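Local coordinates for pectate lyase 1 (Juniperus ashei, PDB 1PXZ), which shows low pectate lyase activity, cleaving pectate by elimination with calcium as cofactor, and is the major allergen of cedar pollen, at residues A[251-256]-A[277-282]. Numbering follows the deposited sequence.
Sequences YAIGGS and KEVTKR
Two successive turns of the parallel beta-helix meet in 251-256 and 277-282, and their backbones illustrate how coils of this fold are laddered together. Val279 O accepts two bonds at the strand entrance: Ala252 N lies in its carbonyl plane at 2.8 Å, whereas Ile253 N, at 2.9 Å and a straight 166°, sits above that plane. Ile253 O then takes the N-H of Lys281 at 3.0 Å and also a CA-H contact from Thr280. Lys281 O closes the ladder, receiving Gly255 N at 3.2 Å almost along its C=O axis. With no CB, Gly254 brings its CA to 3.0 Å from Lys281 O, where the strands pair most closely. Thr280 OG1 donates a hydrogen bond to the anti lone pair of Glu278 OE2 (2.6 Å) and is also bonded to Val310 N. The Lys281 side chain, CG anti to the backbone N, crosses that of Tyr251 at about a right angle, CB over one ring face in a CH-pi contact. Ile253 and, from the loop before strand 280-282, Val279 lie side by side, both touching Phe268 of strand 267-269. Tyr251 also touches Arg229, the predicted active-site residue. Strand 253-256 continues the sheet to strand 232-234, while 280-282 is one of its two outermost strands.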
loop_
_atom_site.group_PDB
_atom_site.type_symbol
_atom_site.label_atom_id
_atom_site.label_comp_id
_atom_site.label_asym_id
_atom_site.label_seq_id
_atom_site.Cartn_x
_atom_site.Cartn_y
_atom_site.Cartn_z
ATOM N N TYR A 251 -14.414 -6.479 -10.386
ATOM C CA TYR A 251 -13.325 -7.386 -10.681
ATOM C C TYR A 251 -12.298 -7.310 -9.552
ATOM O O TYR A 251 -12.423 -6.427 -8.702
ATOM C CB TYR A 251 -12.600 -7.022 -11.983
ATOM C CG TYR A 251 -11.972 -5.642 -11.945
ATOM C CD1 TYR A 251 -12.756 -4.527 -12.211
ATOM C CD2 TYR A 251 -10.627 -5.426 -11.639
ATOM C CE1 TYR A 251 -12.225 -3.242 -12.182
ATOM C CE2 TYR A 251 -10.087 -4.156 -11.603
ATOM C CZ TYR A 251 -10.895 -3.071 -11.880
ATOM O OH TYR A 251 -10.341 -1.810 -11.848
ATOM N N ALA A 252 -11.276 -8.163 -9.650
ATOM C CA ALA A 252 -10.228 -8.089 -8.631
ATOM C C ALA A 252 -8.972 -7.393 -9.132
ATOM O O ALA A 252 -8.484 -6.471 -8.486
ATOM C CB ALA A 252 -9.847 -9.465 -8.108
ATOM N N ILE A 253 -8.437 -7.889 -10.236
ATOM C CA ILE A 253 -7.172 -7.367 -10.757
ATOM C C ILE A 253 -7.399 -6.775 -12.129
ATOM O O ILE A 253 -8.024 -7.417 -12.981
ATOM C CB ILE A 253 -6.122 -8.486 -10.819
ATOM C CG1 ILE A 253 -5.805 -9.026 -9.424
ATOM C CG2 ILE A 253 -4.850 -8.030 -11.521
ATOM C CD1 ILE A 253 -4.934 -10.255 -9.432
ATOM N N GLY A 254 -6.922 -5.554 -12.382
ATOM C CA GLY A 254 -7.212 -5.048 -13.740
ATOM C C GLY A 254 -6.205 -3.983 -14.123
ATOM O O GLY A 254 -5.240 -3.716 -13.395
ATOM N N GLY A 255 -6.434 -3.334 -15.262
ATOM C CA GLY A 255 -5.418 -2.352 -15.654
ATOM C C GLY A 255 -5.608 -1.922 -17.097
ATOM O O GLY A 255 -6.457 -2.455 -17.826
ATOM N N SER A 256 -4.774 -0.958 -17.485
ATOM C CA SER A 256 -4.837 -0.378 -18.827
ATOM C C SER A 256 -3.439 0.052 -19.243
ATOM O O SER A 256 -2.532 0.072 -18.403
ATOM C CB SER A 256 -5.794 0.812 -18.878
ATOM O OG SER A 256 -5.416 1.832 -17.969
ATOM N N LYS A 277 -17.533 -13.457 -12.227
ATOM C CA LYS A 277 -16.646 -14.566 -11.915
ATOM C C LYS A 277 -15.206 -14.296 -12.333
ATOM O O LYS A 277 -14.279 -14.872 -11.763
ATOM C CB LYS A 277 -17.113 -15.844 -12.661
ATOM C CG LYS A 277 -18.493 -16.320 -12.194
ATOM C CD LYS A 277 -18.495 -16.782 -10.745
ATOM C CE LYS A 277 -19.814 -17.451 -10.342
ATOM N NZ LYS A 277 -19.822 -17.764 -8.874
ATOM N N GLU A 278 -15.012 -13.430 -13.320
ATOM C CA GLU A 278 -13.673 -13.199 -13.849
ATOM C C GLU A 278 -12.844 -12.322 -12.899
ATOM O O GLU A 278 -13.273 -11.246 -12.492
ATOM C CB GLU A 278 -13.683 -12.537 -15.240
ATOM C CG GLU A 278 -12.269 -12.642 -15.824
ATOM C CD GLU A 278 -12.129 -12.011 -17.186
ATOM O OE1 GLU A 278 -13.174 -11.837 -17.850
ATOM O OE2 GLU A 278 -10.978 -11.694 -17.586
ATOM N N VAL A 279 -11.662 -12.813 -12.554
ATOM C CA VAL A 279 -10.801 -12.089 -11.610
ATOM C C VAL A 279 -10.262 -10.829 -12.278
ATOM O O VAL A 279 -10.194 -9.768 -11.652
ATOM C CB VAL A 279 -9.629 -12.983 -11.195
ATOM C CG1 VAL A 279 -8.497 -12.169 -10.555
ATOM C CG2 VAL A 279 -10.089 -14.116 -10.274
ATOM N N THR A 280 -9.866 -10.968 -13.539
ATOM C CA THR A 280 -9.217 -9.980 -14.376
ATOM C C THR A 280 -10.163 -9.084 -15.163
ATOM O O THR A 280 -11.267 -9.443 -15.576
ATOM C CB THR A 280 -8.332 -10.665 -15.460
ATOM O OG1 THR A 280 -9.017 -11.840 -15.940
ATOM C CG2 THR A 280 -7.011 -11.130 -14.876
ATOM N N LYS A 281 -9.688 -7.861 -15.400
ATOM C CA LYS A 281 -10.381 -6.928 -16.256
ATOM C C LYS A 281 -9.395 -6.032 -17.012
ATOM O O LYS A 281 -8.652 -5.277 -16.395
ATOM C CB LYS A 281 -11.364 -6.029 -15.485
ATOM C CG LYS A 281 -12.284 -5.295 -16.473
ATOM C CD LYS A 281 -13.492 -4.712 -15.745
ATOM C CE LYS A 281 -14.208 -3.713 -16.650
ATOM N NZ LYS A 281 -14.139 -2.323 -16.109
ATOM N N ARG A 282 -9.404 -6.132 -18.341
ATOM C CA ARG A 282 -8.610 -5.260 -19.187
ATOM C C ARG A 282 -9.423 -4.048 -19.607
ATOM O O ARG A 282 -10.550 -4.148 -20.084
ATOM C CB ARG A 282 -8.135 -5.958 -20.466
ATOM C CG ARG A 282 -6.904 -6.825 -20.260
ATOM C CD ARG A 282 -7.320 -8.287 -20.400
ATOM N NE ARG A 282 -6.136 -9.156 -20.477
ATOM C CZ ARG A 282 -6.117 -10.290 -19.776
ATOM N NH1 ARG A 282 -7.177 -10.606 -19.028
ATOM N NH2 ARG A 282 -5.044 -11.048 -19.863
#